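Local coordinates for alpha-fucosidase (Bifidobacterium bifidum, PDB 2EAB), which is the catalytic part of a larger membrane-associated protein and probably releases alpha-1,2-linked L-fucose from glycans by hydrolysis, at residues 800-805 with 851-856; 846-851 with 879-884. All coordinates share one frame; numbering follows the deposited sequence.

Overall arrangement
Both contacts lie in the C-terminal domain of glycoside hydrolase family 95, in one mixed sheet, and share Ile-851; their centres are about 11 Å apart. Contact 2 is the regular part, strand 847-851 paired antiparallel with strand 880-884, with one face packed into the domain interior and the other partly exposed. Contact 1, largely buried, lies where strand 847-851 meets strand 799-801 in parallel and both chains leave the sheet. Its polar chemistry centres on an Asn-Thr side-chain bond and a water, whereas contact 2 relies on backbone bonds and apolar side chains. A backbone bond from Ile-801 N to Lys-850 O joins the two.

Contact 1: residues 800-805 with 851-856; sequences NILPAL and ITAGGA
Thr-852 rests against the turn of segment 800-805, its CB 3.3 Å from Leu-802 O, while its hydroxyl swings across to the carboxamide of Asn-800. Thr-852 OG1 donates to Asn-800 OD1 at 2.7 Å, meeting a lone pair in the carbonyl plane with a C=O...O angle of 125°. A water closes a ring on this pair: it accepts from Asn-800 ND2 and donates to Thr-852 OG1. The carboxamide is thus gripped through both its oxygen and its nitrogen, which should fix its rotation; CG, anti to the backbone N (chi1 -172°), carries it on the Thr-852 side. An alanine at Asn-800 would probably leave the Thr-852 hydroxyl without its acceptor and the water without the N-H it accepts. Behind this polar cluster, Ile-801 forms a parallel bridge with Ile-851, accepting the Thr-852 N-H at 3.0 Å (Ile-801 O to Thr-852 N), and Ile-801 CB lies 4.2 Å from Ile-851 CG1. Leu-802, with positive phi and psi, then turns its chain out of the strand and brings its CB within 3.8 Å of Ala-853 CB. Segment 851-856 turns as well, with Ala-853 at the centre of an inverse gamma turn. The contact thus marks where neighbouring strands 799-801 and 847-851 of the mixed sheet end. Ile-801 packs on Val-825 and Val-837 of the facing antiparallel sheet, and Leu-802 touches Trp-829 of strand 823-830 and Leu-780 of helix 767-780.

Contact 2: residues 846-851 with 879-884; sequences QAAVKI and ASLLVF
Ala-847 sets its CB squarely over the Phe-884 ring, 3.6 Å from the ring centroid and 14° off its normal, a close CH-pi contact. Phe-884 CG lies between the backbone N and the carbonyl carbon (chi1 54°), which starts the ring on the Ala-847 side. Val-849 approaches the same ring obliquely, its CG2 4.0 Å from Phe-884 CE2. Four backbone bonds tie the hydrogen-bonded pairs Ala-847/Phe-884 and Val-849/Leu-882, as in a regular antiparallel strand pair. On the other face Lys-850 CB presses on Leu-881 CD2 at 3.5 Å, a tight carbon-carbon approach, but the packing thins toward solvent. There the extended lysine chain only brushes Ala-879, with CE 4.2 Å from its CB, and Gln-846 reaches across Val-883 at the opposite end. At the Lys-850 end a water links the strands, accepting from Ile-851 N and donating to Ser-880 O. Within the sheet, strands 799-801 and 871-874 flank the pair. The Phe-884 face packs on Leu-839 of strand 833-841 and Val-861 of strand 859-863, both in the facing antiparallel sheet.

Contact 1: residues 800-805 with 851-856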
loop_
_atom_site.group_PDB
_atom_site.type_symbol
_atom_site.label_atom_id
_atom_site.label_comp_id
_atom_site.label_asym_id
_atom_site.label_seq_id
_atom_site.Cartn_x
_atom_site.Cartn_y
_atom_site.Cartn_z
ATOM N N ASN A 800 17.440 8.402 12.456
ATOM C CA ASN A 800 17.550 7.594 13.663
ATOM C C ASN A 800 17.929 6.164 13.310
ATOM O O ASN A 800 17.111 5.401 12.785
ATOM C CB ASN A 800 16.240 7.653 14.456
ATOM C CG ASN A 800 16.341 7.000 15.818
ATOM O OD1 ASN A 800 17.346 6.360 16.145
ATOM N ND2 ASN A 800 15.292 7.154 16.621
ATOM N N ILE A 801 19.186 5.827 13.591
ATOM C CA ILE A 801 19.769 4.536 13.266
ATOM C C ILE A 801 19.435 3.493 14.334
ATOM O O ILE A 801 19.689 3.697 15.524
ATOM C CB ILE A 801 21.312 4.663 13.129
ATOM C CG1 ILE A 801 21.698 5.718 12.079
ATOM C CG2 ILE A 801 21.970 3.311 12.862
ATOM C CD1 ILE A 801 21.215 5.436 10.660
ATOM N N LEU A 802 18.874 2.372 13.879
ATOM C CA LEU A 802 18.539 1.223 14.731
ATOM C C LEU A 802 17.681 1.598 15.947
ATOM O O LEU A 802 18.052 1.322 17.087
ATOM C CB LEU A 802 19.810 0.461 15.140
ATOM C CG LEU A 802 20.624 -0.113 13.977
ATOM C CD1 LEU A 802 21.945 -0.675 14.476
ATOM C CD2 LEU A 802 19.846 -1.176 13.198
ATOM N N PRO A 803 16.529 2.249 15.702
ATOM C CA PRO A 803 15.666 2.723 16.788
ATOM C C PRO A 803 14.897 1.632 17.537
ATOM O O PRO A 803 14.463 1.860 18.659
ATOM C CB PRO A 803 14.685 3.644 16.064
ATOM C CG PRO A 803 14.599 3.056 14.692
ATOM C CD PRO A 803 15.988 2.608 14.378
ATOM N N ALA A 804 14.709 0.471 16.917
ATOM C CA ALA A 804 13.955 -0.616 17.543
ATOM C C ALA A 804 14.510 -1.956 17.080
ATOM O O ALA A 804 13.810 -2.785 16.491
ATOM C CB ALA A 804 12.458 -0.486 17.253
ATOM N N LEU A 805 15.794 -2.154 17.367
ATOM C CA LEU A 805 16.502 -3.352 16.959
ATOM C C LEU A 805 16.175 -4.498 17.913
ATOM O O LEU A 805 16.391 -4.381 19.120
ATOM C CB LEU A 805 18.007 -3.093 16.947
ATOM C CG LEU A 805 18.910 -4.278 16.601
ATOM C CD1 LEU A 805 18.777 -4.656 15.135
ATOM C CD2 LEU A 805 20.348 -3.948 16.948
ATOM N N ILE A 851 22.023 7.556 16.972
ATOM C CA ILE A 851 22.343 6.137 16.891
ATOM C C ILE A 851 21.795 5.510 18.163
ATOM O O ILE A 851 22.410 5.585 19.231
ATOM C CB ILE A 851 23.859 5.871 16.687
ATOM C CG1 ILE A 851 24.333 6.516 15.378
ATOM C CG2 ILE A 851 24.142 4.369 16.667
ATOM C CD1 ILE A 851 25.838 6.480 15.153
ATOM N N THR A 852 20.601 4.939 18.055
ATOM C CA THR A 852 19.916 4.425 19.231
ATOM C C THR A 852 20.664 3.226 19.809
ATOM O O THR A 852 20.838 3.117 21.026
ATOM C CB THR A 852 18.455 4.089 18.909
ATOM O OG1 THR A 852 17.763 5.303 18.601
ATOM C CG2 THR A 852 17.766 3.434 20.086
ATOM N N ALA A 853 21.116 2.342 18.929
ATOM C CA ALA A 853 21.902 1.189 19.331
ATOM C C ALA A 853 23.391 1.546 19.325
ATOM O O ALA A 853 24.137 1.157 18.419
ATOM C CB ALA A 853 21.608 0.006 18.419
ATOM N N GLY A 854 23.807 2.312 20.333
ATOM C CA GLY A 854 25.215 2.667 20.509
ATOM C C GLY A 854 25.479 4.038 21.105
ATOM O O GLY A 854 26.467 4.216 21.826
ATOM N N GLY A 855 24.615 5.008 20.803
ATOM C CA GLY A 855 24.775 6.376 21.294
ATOM C C GLY A 855 25.708 7.170 20.405
ATOM O O GLY A 855 26.926 6.951 20.420
ATOM N N ALA A 856 25.142 8.111 19.651
ATOM C CA ALA A 856 25.884 8.879 18.643
ATOM C C ALA A 856 27.093 9.631 19.191
ATOM O O ALA A 856 28.064 9.853 18.463
ATOM C CB ALA A 856 24.953 9.844 17.915
HETATM O O HOH W 1 15.388 6.316 19.404
#

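Contact 2: residues 846-851 with 879-884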
loop_
_atom_site.group_PDB
_atom_site.type_symbol
_atom_site.label_atom_id
_atom_site.label_comp_id
_atom_site.label_asym_id
_atom_site.label_seq_id
_atom_site.Cartn_x
_atom_site.Cartn_y
_atom_site.Cartn_z
ATOM N N GLN A 846 21.316 19.287 5.786
ATOM C CA GLN A 846 22.018 19.085 7.043
ATOM C C GLN A 846 21.731 17.690 7.584
ATOM O O GLN A 846 20.577 17.260 7.603
ATOM C CB GLN A 846 21.568 20.116 8.067
ATOM C CG GLN A 846 22.278 19.979 9.393
ATOM C CD GLN A 846 21.756 20.931 10.435
ATOM O OE1 GLN A 846 20.568 20.929 10.769
ATOM N NE2 GLN A 846 22.643 21.752 10.963
ATOM N N ALA A 847 22.784 16.993 8.000
ATOM C CA ALA A 847 22.632 15.705 8.666
ATOM C C ALA A 847 22.489 15.879 10.171
ATOM O O ALA A 847 23.189 16.685 10.783
ATOM C CB ALA A 847 23.788 14.785 8.345
ATOM N N ALA A 848 21.561 15.123 10.751
ATOM C CA ALA A 848 21.366 15.070 12.192
ATOM C C ALA A 848 21.060 13.613 12.490
ATOM O O ALA A 848 20.011 13.098 12.081
ATOM C CB ALA A 848 20.230 15.985 12.624
ATOM N N VAL A 849 22.000 12.939 13.149
ATOM C CA VAL A 849 21.976 11.486 13.250
ATOM C C VAL A 849 21.958 11.014 14.702
ATOM O O VAL A 849 22.879 11.317 15.474
ATOM C CB VAL A 849 23.185 10.857 12.509
ATOM C CG1 VAL A 849 23.101 9.342 12.539
ATOM C CG2 VAL A 849 23.257 11.356 11.068
ATOM N N LYS A 850 20.901 10.283 15.060
ATOM C CA LYS A 850 20.827 9.561 16.322
ATOM C C LYS A 850 21.255 8.132 16.052
ATOM O O LYS A 850 20.897 7.555 15.020
ATOM C CB LYS A 850 19.395 9.566 16.860
ATOM C CG LYS A 850 19.259 9.024 18.279
ATOM C CD LYS A 850 17.825 9.073 18.785
ATOM C CE LYS A 850 17.738 8.532 20.203
ATOM N NZ LYS A 850 16.343 8.573 20.730
ATOM N N ILE A 851 22.023 7.556 16.972
ATOM C CA ILE A 851 22.343 6.137 16.891
ATOM C C ILE A 851 21.795 5.510 18.163
ATOM O O ILE A 851 22.410 5.585 19.231
ATOM C CB ILE A 851 23.859 5.871 16.687
ATOM C CG1 ILE A 851 24.333 6.516 15.378
ATOM C CG2 ILE A 851 24.142 4.369 16.667
ATOM C CD1 ILE A 851 25.838 6.480 15.153
ATOM N N ALA A 879 19.989 11.803 25.327
ATOM C CA ALA A 879 20.114 11.311 23.953
ATOM C C ALA A 879 20.885 12.339 23.139
ATOM O O ALA A 879 20.710 13.540 23.338
ATOM C CB ALA A 879 18.745 11.058 23.339
ATOM N N SER A 880 21.737 11.861 22.233
ATOM C CA SER A 880 22.583 12.741 21.426
ATOM C C SER A 880 22.420 12.542 19.923
ATOM O O SER A 880 22.108 11.436 19.460
ATOM C CB SER A 880 24.056 12.559 21.793
ATOM O OG SER A 880 24.337 13.083 23.079
ATOM N N LEU A 881 22.637 13.624 19.179
ATOM C CA LEU A 881 22.777 13.573 17.727
ATOM C C LEU A 881 24.153 14.061 17.307
ATOM O O LEU A 881 24.747 14.930 17.959
ATOM C CB LEU A 881 21.746 14.465 17.031
ATOM C CG LEU A 881 20.265 14.409 17.379
ATOM C CD1 LEU A 881 19.531 15.381 16.481
ATOM C CD2 LEU A 881 19.696 13.016 17.213
ATOM N N LEU A 882 24.641 13.499 16.206
ATOM C CA LEU A 882 25.743 14.073 15.445
ATOM C C LEU A 882 25.150 14.964 14.367
ATOM O O LEU A 882 24.302 14.519 13.587
ATOM C CB LEU A 882 26.566 12.969 14.792
ATOM C CG LEU A 882 27.476 12.167 15.718
ATOM C CD1 LEU A 882 27.823 10.825 15.097
ATOM C CD2 LEU A 882 28.743 12.954 16.047
ATOM N N VAL A 883 25.585 16.217 14.330
ATOM C CA VAL A 883 25.055 17.194 13.390
ATOM C C VAL A 883 26.180 17.699 12.502
ATOM O O VAL A 883 27.194 18.201 13.000
ATOM C CB VAL A 883 24.382 18.382 14.125
ATOM C CG1 VAL A 883 23.853 19.411 13.130
ATOM C CG2 VAL A 883 23.253 17.886 15.023
ATOM N N PHE A 884 26.004 17.578 11.191
ATOM C CA PHE A 884 27.038 17.989 10.247
ATOM C C PHE A 884 26.470 18.409 8.908
ATOM O O PHE A 884 25.394 17.958 8.506
ATOM C CB PHE A 884 28.127 16.911 10.086
ATOM C CG PHE A 884 27.610 15.535 9.726
ATOM C CD1 PHE A 884 27.676 15.075 8.412
ATOM C CD2 PHE A 884 27.102 14.681 10.704
ATOM C CE1 PHE A 884 27.227 13.793 8.077
ATOM C CE2 PHE A 884 26.643 13.405 10.377
ATOM C CZ PHE A 884 26.711 12.959 9.065
HETATM O O HOH W 2 22.374 8.739 19.595
#